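Local coordinates for outer surface protein (Borrelia burgdorferi, PDB 5IZT) that is an outer surface protein of the Lyme disease spirochaete, of the PFam54_60 family, that probably acts at the cell surface in a role not fully defined, at residues T198-F204 / Y253-F258; Q349-L353 / R376-M381. One frame throughout, in Å; residues are numbered along the deposited sequence.

Contact 1. Residues T198-F204 / Y253-F258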
loop_
_atom_site.group_PDB
_atom_site.type_symbol
_atom_site.label_atom_id
_atom_site.label_comp_id
_atom_site.label_asym_id
_atom_site.label_seq_id
_atom_site.Cartn_x
_atom_site.Cartn_y
_atom_site.Cartn_z
ATOM N N THR A 198 8.190 0.455 6.495
ATOM C CA THR A 198 8.112 0.419 5.040
ATOM C C THR A 198 9.409 -0.056 4.403
ATOM O O THR A 198 9.448 -0.271 3.187
ATOM C CB THR A 198 7.765 1.798 4.471
ATOM O OG1 THR A 198 8.882 2.677 4.641
ATOM C CG2 THR A 198 6.560 2.387 5.177
ATOM N N GLN A 199 10.459 -0.262 5.185
ATOM C CA GLN A 199 11.706 -0.784 4.649
ATOM C C GLN A 199 11.865 -2.262 4.978
ATOM O O GLN A 199 11.360 -2.760 5.989
ATOM C CB GLN A 199 12.905 0.003 5.187
ATOM C CG GLN A 199 12.694 1.512 5.187
ATOM C CD GLN A 199 12.459 2.051 3.785
ATOM O OE1 GLN A 199 13.315 1.915 2.906
ATOM N NE2 GLN A 199 11.291 2.646 3.563
ATOM N N ASN A 200 12.563 -2.966 4.094
ATOM C CA ASN A 200 12.847 -4.376 4.314
ATOM C C ASN A 200 13.903 -4.483 5.403
ATOM O O ASN A 200 15.093 -4.303 5.142
ATOM C CB ASN A 200 13.320 -5.027 3.022
ATOM C CG ASN A 200 13.835 -6.431 3.234
ATOM O OD1 ASN A 200 13.673 -7.018 4.313
ATOM N ND2 ASN A 200 14.458 -6.987 2.201
ATOM N N ASN A 201 13.471 -4.785 6.630
ATOM C CA ASN A 201 14.374 -5.038 7.750
ATOM C C ASN A 201 14.514 -6.524 8.057
ATOM O O ASN A 201 14.912 -6.884 9.173
ATOM C CB ASN A 201 13.887 -4.294 8.999
ATOM C CG ASN A 201 13.633 -2.823 8.740
ATOM O OD1 ASN A 201 14.482 -2.128 8.186
ATOM N ND2 ASN A 201 12.453 -2.344 9.132
ATOM N N PHE A 202 14.196 -7.397 7.096
ATOM C CA PHE A 202 14.118 -8.833 7.350
ATOM C C PHE A 202 15.071 -9.658 6.488
ATOM O O PHE A 202 14.968 -10.890 6.494
ATOM C CB PHE A 202 12.694 -9.365 7.118
ATOM C CG PHE A 202 11.610 -8.624 7.855
ATOM C CD1 PHE A 202 10.340 -8.527 7.301
ATOM C CD2 PHE A 202 11.839 -8.052 9.101
ATOM C CE1 PHE A 202 9.326 -7.853 7.963
ATOM C CE2 PHE A 202 10.828 -7.375 9.773
ATOM C CZ PHE A 202 9.571 -7.277 9.204
ATOM N N GLY A 203 15.973 -9.035 5.731
ATOM C CA GLY A 203 16.759 -9.805 4.775
ATOM C C GLY A 203 15.921 -10.439 3.687
ATOM O O GLY A 203 16.360 -11.383 3.020
ATOM N N PHE A 204 14.711 -9.934 3.488
ATOM C CA PHE A 204 13.857 -10.409 2.413
ATOM C C PHE A 204 14.559 -10.192 1.082
ATOM O O PHE A 204 15.193 -9.157 0.866
ATOM C CB PHE A 204 12.534 -9.650 2.482
ATOM C CG PHE A 204 11.641 -9.821 1.292
ATOM C CD1 PHE A 204 10.627 -10.763 1.306
ATOM C CD2 PHE A 204 11.774 -9.000 0.188
ATOM C CE1 PHE A 204 9.782 -10.901 0.220
ATOM C CE2 PHE A 204 10.934 -9.124 -0.894
ATOM C CZ PHE A 204 9.937 -10.079 -0.881
ATOM N N TYR A 253 5.863 -5.510 -2.238
ATOM C CA TYR A 253 6.345 -6.376 -1.153
ATOM C C TYR A 253 6.147 -5.714 0.201
ATOM O O TYR A 253 5.812 -6.384 1.192
ATOM C CB TYR A 253 7.819 -6.725 -1.365
ATOM C CG TYR A 253 8.109 -7.352 -2.716
ATOM C CD1 TYR A 253 7.138 -8.096 -3.379
ATOM C CD2 TYR A 253 9.346 -7.167 -3.345
ATOM C CE1 TYR A 253 7.386 -8.651 -4.639
ATOM C CE2 TYR A 253 9.605 -7.734 -4.620
ATOM C CZ TYR A 253 8.629 -8.471 -5.246
ATOM O OH TYR A 253 8.879 -9.036 -6.493
ATOM N N ALA A 254 6.361 -4.394 0.266
ATOM C CA ALA A 254 6.166 -3.658 1.511
ATOM C C ALA A 254 4.699 -3.634 1.926
ATOM O O ALA A 254 4.388 -3.692 3.122
ATOM C CB ALA A 254 6.693 -2.234 1.364
ATOM N N LEU A 255 3.792 -3.527 0.952
ATOM C CA LEU A 255 2.363 -3.574 1.237
ATOM C C LEU A 255 1.973 -4.892 1.899
ATOM O O LEU A 255 1.091 -4.925 2.774
ATOM C CB LEU A 255 1.582 -3.384 -0.068
ATOM C CG LEU A 255 0.073 -3.575 -0.007
ATOM C CD1 LEU A 255 -0.583 -2.544 0.926
ATOM C CD2 LEU A 255 -0.482 -3.490 -1.438
ATOM N N MET A 256 2.618 -5.985 1.484
ATOM C CA MET A 256 2.429 -7.320 2.039
ATOM C C MET A 256 3.349 -7.602 3.220
ATOM O O MET A 256 3.527 -8.771 3.597
ATOM C CB MET A 256 2.649 -8.366 0.938
ATOM C CG MET A 256 1.830 -8.056 -0.279
ATOM S SD MET A 256 0.111 -8.413 0.112
ATOM C CE MET A 256 0.129 -10.175 -0.192
ATOM N N ASP A 257 3.948 -6.557 3.809
ATOM C CA ASP A 257 4.788 -6.666 5.009
ATOM C C ASP A 257 5.976 -7.610 4.822
ATOM O O ASP A 257 6.432 -8.260 5.772
ATOM C CB ASP A 257 3.946 -7.063 6.220
ATOM C CG ASP A 257 2.934 -5.980 6.592
ATOM O OD1 ASP A 257 3.316 -4.792 6.648
ATOM O OD2 ASP A 257 1.760 -6.309 6.822
ATOM N N PHE A 258 6.493 -7.661 3.597
ATOM C CA PHE A 258 7.649 -8.493 3.251
ATOM C C PHE A 258 7.465 -9.937 3.721
ATOM O O PHE A 258 8.417 -10.605 4.126
ATOM C CB PHE A 258 8.937 -7.876 3.798
ATOM C CG PHE A 258 9.205 -6.490 3.258
ATOM C CD1 PHE A 258 9.650 -6.310 1.956
ATOM C CD2 PHE A 258 8.965 -5.380 4.039
ATOM C CE1 PHE A 258 9.869 -5.029 1.452
ATOM C CE2 PHE A 258 9.184 -4.101 3.548
ATOM C CZ PHE A 258 9.622 -3.918 2.262
#

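Contact 2. Residues Q349-L353 / R376-M381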
loop_
_atom_site.group_PDB
_atom_site.type_symbol
_atom_site.label_atom_id
_atom_site.label_comp_id
_atom_site.label_asym_id
_atom_site.label_seq_id
_atom_site.Cartn_x
_atom_site.Cartn_y
_atom_site.Cartn_z
ATOM N N GLN A 349 -8.275 -7.691 2.491
ATOM C CA GLN A 349 -8.854 -8.267 1.278
ATOM C C GLN A 349 -7.887 -9.238 0.608
ATOM O O GLN A 349 -8.300 -10.308 0.146
ATOM C CB GLN A 349 -9.252 -7.155 0.306
ATOM C CG GLN A 349 -10.264 -6.154 0.902
ATOM C CD GLN A 349 -11.628 -6.784 1.138
ATOM O OE1 GLN A 349 -12.090 -7.596 0.338
ATOM N NE2 GLN A 349 -12.286 -6.400 2.228
ATOM N N ALA A 350 -6.602 -8.874 0.519
ATOM C CA ALA A 350 -5.626 -9.792 -0.068
ATOM C C ALA A 350 -5.532 -11.082 0.733
ATOM O O ALA A 350 -5.418 -12.167 0.149
ATOM C CB ALA A 350 -4.254 -9.124 -0.187
ATOM N N ASP A 351 -5.569 -10.985 2.068
ATOM C CA ASP A 351 -5.543 -12.175 2.917
ATOM C C ASP A 351 -6.720 -13.097 2.627
ATOM O O ASP A 351 -6.561 -14.324 2.554
ATOM C CB ASP A 351 -5.569 -11.774 4.388
ATOM C CG ASP A 351 -4.219 -11.338 4.898
ATOM O OD1 ASP A 351 -3.207 -11.591 4.215
ATOM O OD2 ASP A 351 -4.178 -10.716 5.976
ATOM N N GLY A 352 -7.919 -12.531 2.500
ATOM C CA GLY A 352 -9.069 -13.369 2.220
ATOM C C GLY A 352 -8.992 -13.975 0.835
ATOM O O GLY A 352 -9.322 -15.151 0.641
ATOM N N LEU A 353 -8.493 -13.204 -0.136
ATOM C CA LEU A 353 -8.343 -13.725 -1.493
ATOM C C LEU A 353 -7.356 -14.890 -1.522
ATOM O O LEU A 353 -7.609 -15.920 -2.161
ATOM C CB LEU A 353 -7.899 -12.587 -2.419
ATOM C CG LEU A 353 -7.677 -12.740 -3.932
ATOM C CD1 LEU A 353 -7.894 -11.422 -4.614
ATOM C CD2 LEU A 353 -6.292 -13.229 -4.262
ATOM N N ARG A 376 -15.976 -10.152 -5.487
ATOM C CA ARG A 376 -15.812 -10.196 -4.033
ATOM C C ARG A 376 -14.784 -9.202 -3.515
ATOM O O ARG A 376 -15.017 -8.575 -2.475
ATOM C CB ARG A 376 -15.424 -11.598 -3.543
ATOM C CG ARG A 376 -15.404 -11.667 -2.010
ATOM C CD ARG A 376 -15.409 -13.064 -1.432
ATOM N NE ARG A 376 -15.369 -13.009 0.034
ATOM C CZ ARG A 376 -15.301 -14.080 0.822
ATOM N NH1 ARG A 376 -15.271 -15.296 0.289
ATOM N NH2 ARG A 376 -15.260 -13.941 2.140
ATOM N N TYR A 377 -13.666 -9.024 -4.216
ATOM C CA TYR A 377 -12.548 -8.275 -3.657
ATOM C C TYR A 377 -12.197 -6.988 -4.396
ATOM O O TYR A 377 -11.667 -6.070 -3.766
ATOM C CB TYR A 377 -11.286 -9.153 -3.590
ATOM C CG TYR A 377 -11.489 -10.428 -2.808
ATOM C CD1 TYR A 377 -11.505 -10.428 -1.417
ATOM C CD2 TYR A 377 -11.617 -11.655 -3.472
ATOM C CE1 TYR A 377 -11.691 -11.628 -0.693
ATOM C CE2 TYR A 377 -11.798 -12.837 -2.767
ATOM C CZ TYR A 377 -11.825 -12.818 -1.389
ATOM O OH TYR A 377 -12.005 -14.001 -0.712
ATOM N N LEU A 378 -12.440 -6.888 -5.709
ATOM C CA LEU A 378 -11.832 -5.789 -6.468
ATOM C C LEU A 378 -12.309 -4.425 -5.975
ATOM O O LEU A 378 -11.506 -3.506 -5.778
ATOM C CB LEU A 378 -12.125 -5.957 -7.964
ATOM C CG LEU A 378 -11.608 -4.846 -8.882
ATOM C CD1 LEU A 378 -10.075 -4.667 -8.784
ATOM C CD2 LEU A 378 -12.048 -5.109 -10.323
ATOM N N ASP A 379 -13.621 -4.262 -5.796
ATOM C CA ASP A 379 -14.142 -2.963 -5.375
ATOM C C ASP A 379 -13.638 -2.582 -3.992
ATOM O O ASP A 379 -13.323 -1.410 -3.740
ATOM C CB ASP A 379 -15.672 -2.977 -5.415
ATOM C CG ASP A 379 -16.216 -2.968 -6.829
ATOM O OD1 ASP A 379 -15.840 -2.063 -7.616
ATOM O OD2 ASP A 379 -16.967 -3.906 -7.176
ATOM N N ASN A 380 -13.569 -3.549 -3.077
ATOM C CA ASN A 380 -13.041 -3.263 -1.746
ATOM C C ASN A 380 -11.588 -2.803 -1.816
ATOM O O ASN A 380 -11.175 -1.899 -1.078
ATOM C CB ASN A 380 -13.145 -4.501 -0.859
ATOM C CG ASN A 380 -14.566 -4.862 -0.490
ATOM O OD1 ASN A 380 -15.471 -4.019 -0.440
ATOM N ND2 ASN A 380 -14.770 -6.143 -0.217
ATOM N N MET A 381 -10.781 -3.433 -2.672
ATOM C CA MET A 381 -9.381 -3.027 -2.793
ATOM C C MET A 381 -9.245 -1.641 -3.418
ATOM O O MET A 381 -8.456 -0.814 -2.946
ATOM C CB MET A 381 -8.615 -4.060 -3.614
ATOM C CG MET A 381 -8.457 -5.384 -2.874
ATOM S SD MET A 381 -7.765 -6.696 -3.931
ATOM C CE MET A 381 -6.843 -7.646 -2.711
#

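Contact 1. Residues T198-F204 / Y253-F258
The F258 ring is layered between N200 on one face and the backbone of A254 and Y253, its own helix end, on the other; its edge points at the face of F204, with the ring planes at 61°. N200 CB lies 3.9 Å from the F258 ring centroid and close to the ring normal, while A254 CA and Y253 O lie over the opposite face. At the rim, T198 O comes to 3.8 Å from F258 CZ, near the plane of the ring. F204 swings its ring inward with CG anti to the backbone N (chi1 169°), which carries its far edge to Y253: F204 CE2 is 3.5 Å from Y253 CD2, the two rings meeting obliquely. F202 crosses F258 at about a right angle and touches only its root, F202 CD1 to F258 CB at 3.8 Å. N200 keeps the loop in shape for this. Its OD1 accepts from F202 N (2.9 Å) and also from F204 N, so one oxygen ties down the backbone carrying both phenylalanines. The far end of Y253 is held by E206 through OH, and R343 forms a salt bridge with D257. No hydrogen bond joins the two segments; the contact is an aromatic cluster of F204, Y253 and F258, in which an Asx turn at N200 meets a Schellman motif, with D257 as C-prime residue, that ends helix 243-255.

Contact 2. Residues Q349-L353 / R376-M381
Y377 lies flat against L353 where two antiparallel helices of this all-helical fold, 322-359 and 366-395, pack side by side; the local axes come within 9.9 Å at 168°. L353 CB sits 3.9 Å from the centroid of the Y377 ring, almost on the ring normal, a CH-pi contact, and the aliphatic CG of R376 covers the ring's other face, so the tyrosine is sandwiched. R376 is in turn bonded through NH1 to Y372 OH. G352, lacking a side chain, lets the phenol end settle close to the helix backbone, with Y377 OH 3.2 Å from G352 O. One turn back, Q349 packs its CB on M381 CG at 3.7 Å, and the M381 chain turns at its last torsion, setting CE against the backbone of A350, 3.5 Å from A350 N. Farther out, W346 and L286 also touch M381, and E345 takes a hydrogen bond from Q349 NE2, which together with the N380 bond is consistent with a fixed orientation of the amide. Q349 OE1 itself lies near the edge of the Y377 ring, and N380 ND2 donates to it at 3.1 Å, arriving from above the carbonyl plane.

How the contacts relate
From the N terminus, helix 179-197 runs into residues 198-204, and the chain then makes a long excursion before helix 243-255 brings residues 253-258 back to them: contact 1 closes that loop. Helices 260-274 and 280-316 follow before helix 322-359 carries residues 349-353, and contact 2 closes a much shorter, mostly helical hairpin with helix 366-395. The two loops lie in series, neither enclosing nor crossing the other. The centres of contact 1 and contact 2 are about 21 Å apart. Helix 322-359 links them, since R343 grips the end of helix 243-255 while a later turn of the same helix forms contact 2; helix 260-274 also reaches both, through I263 at contact 1 and I269 at contact 2.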